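Local coordinates for toxin RelG (PDB 3G5O), which is the RelE-family ribonuclease of a type II toxin-antitoxin system, cleaving RNA preferentially at the 3'-end of purine ribonucleotides and neutralised by its cognate antitoxin RelF, at the interface of chains B and A. Numbering follows the deposited sequence. Chains: chain A, Uncharacterized protein Rv2866; chain B, Uncharacterized protein Rv2865.

The interface of chains B and A. Residues chain B 57, 61; chain A 60, 69, 76-78.
B:Glu57 and B:Trp61, one turn apart on antitoxin helix 49-62, meet A:Ser69 of toxin strand 68-71 and A:Arg76 of strand 75-82. Followed outward, B:Glu57 begins with an apolar contact: its CB lies 3.5 Å from methyl CD2 of A:Leu60 and also touches CB of A:Ser69. CG passes A:Ser69 at longer range, and the chain bends there (chi2 -58°), bringing the carboxylate round to the toxin's polar groups. OE1 accepts two hydrogen bonds. The anti lone pair of B:Glu57 OE1 takes the hydroxyl OG of A:Ser69 at 2.6 Å. Its syn lone pair faces the arginine, with B:Glu57 OE1 2.8 Å from A:Arg76 NE, the shortest link of the salt bridge. B:Glu57 OE2, also through a syn lone pair, receives guanidinium NH2 of A:Arg76 at 3.0 Å. This side-on, two-nitrogen grip is nearly flat, the carboxylate and guanidinium planes only 9° apart, which should restrain rotation of both groups. A:Arg76 arrives from the opposite direction on a chain extended from CG to NE.

A:Ser69 OG relays between the two antitoxin residues: while donating to B:Glu57, it accepts indole NE1 of B:Trp61 at 2.8 Å, at the ring's edge and in its plane. The bond is fairly straight, 160° at the hydrogen. The indole is also packed by aliphatic groups. CB of A:Leu78 sits over one face of the six-membered ring, offset toward the rim in a CH-pi contact, while CB of A:Arg76 reaches CZ2 of B:Trp61 at 3.7 Å. At the pyrrole end, CD1 of A:Leu60 meets CD1 of B:Trp61, also at 3.7 Å. The polar network, flanked by leucines, fastens the antitoxin helix to the toxin's sheet and thus helps hold RelG in the complex with RelF that neutralises it.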
loop_
_atom_site.group_PDB
_atom_site.type_symbol
_atom_site.label_atom_id
_atom_site.label_comp_id
_atom_site.label_asym_id
_atom_site.label_seq_id
_atom_site.Cartn_x
_atom_site.Cartn_y
_atom_site.Cartn_z
ATOM N N GLU B 57 -4.134 0.865 5.503
ATOM C CA GLU B 57 -5.313 1.467 4.920
ATOM C C GLU B 57 -4.955 2.319 3.685
ATOM O O GLU B 57 -5.745 2.431 2.747
ATOM C CB GLU B 57 -6.063 2.304 5.983
ATOM C CG GLU B 57 -6.683 1.471 7.073
ATOM C CD GLU B 57 -7.660 0.454 6.458
ATOM O OE1 GLU B 57 -8.710 0.889 5.917
ATOM O OE2 GLU B 57 -7.327 -0.758 6.432
ATOM N N TRP B 61 -6.722 1.740 0.012
ATOM C CA TRP B 61 -7.471 2.774 -0.719
ATOM C C TRP B 61 -6.861 3.139 -2.065
ATOM O O TRP B 61 -7.615 3.335 -3.054
ATOM C CB TRP B 61 -7.708 4.017 0.123
ATOM C CG TRP B 61 -8.854 3.809 1.079
ATOM C CD1 TRP B 61 -8.783 3.644 2.436
ATOM C CD2 TRP B 61 -10.244 3.744 0.732
ATOM N NE1 TRP B 61 -10.052 3.499 2.960
ATOM C CE2 TRP B 61 -10.968 3.544 1.937
ATOM C CE3 TRP B 61 -10.939 3.808 -0.480
ATOM C CZ2 TRP B 61 -12.364 3.420 1.970
ATOM C CZ3 TRP B 61 -12.351 3.694 -0.456
ATOM C CH2 TRP B 61 -13.036 3.494 0.768
ATOM N N LEU A 60 -4.623 8.671 6.578
ATOM C CA LEU A 60 -3.938 8.036 5.478
ATOM C C LEU A 60 -2.694 8.827 5.070
ATOM O O LEU A 60 -2.490 9.977 5.500
ATOM C CB LEU A 60 -4.908 7.824 4.293
ATOM C CG LEU A 60 -6.167 7.042 4.658
ATOM C CD1 LEU A 60 -6.972 6.673 3.383
ATOM C CD2 LEU A 60 -5.738 5.753 5.440
ATOM N N SER A 69 -9.386 6.560 7.175
ATOM C CA SER A 69 -10.142 5.356 6.814
ATOM C C SER A 69 -10.608 4.705 8.079
ATOM O O SER A 69 -9.797 4.456 8.957
ATOM C CB SER A 69 -9.275 4.320 6.049
ATOM O OG SER A 69 -10.026 3.121 5.703
ATOM N N ARG A 76 -15.660 -0.168 4.569
ATOM C CA ARG A 76 -14.679 0.851 4.957
ATOM C C ARG A 76 -15.285 2.199 4.623
ATOM O O ARG A 76 -16.025 2.320 3.635
ATOM C CB ARG A 76 -13.399 0.658 4.185
ATOM C CG ARG A 76 -12.409 -0.367 4.788
ATOM C CD ARG A 76 -11.135 -0.326 3.924
ATOM N NE ARG A 76 -10.016 -1.073 4.457
ATOM C CZ ARG A 76 -9.780 -2.362 4.234
ATOM N NH1 ARG A 76 -10.597 -3.125 3.478
ATOM N NH2 ARG A 76 -8.717 -2.891 4.782
ATOM N N LEU A 77 -15.015 3.212 5.454
ATOM C CA LEU A 77 -15.442 4.579 5.107
ATOM C C LEU A 77 -14.197 5.431 4.928
ATOM O O LEU A 77 -13.257 5.312 5.725
ATOM C CB LEU A 77 -16.271 5.185 6.259
ATOM C CG LEU A 77 -17.489 4.464 6.841
ATOM C CD1 LEU A 77 -18.281 5.462 7.688
ATOM C CD2 LEU A 77 -18.379 3.940 5.761
ATOM N N LEU A 78 -14.214 6.298 3.925
ATOM C CA LEU A 78 -13.129 7.211 3.676
ATOM C C LEU A 78 -13.706 8.575 4.016
ATOM O O LEU A 78 -14.808 8.920 3.537
ATOM C CB LEU A 78 -12.702 7.159 2.205
ATOM C CG LEU A 78 -11.546 8.108 1.828
ATOM C CD1 LEU A 78 -10.250 7.607 2.524
ATOM C CD2 LEU A 78 -11.410 8.164 0.283
#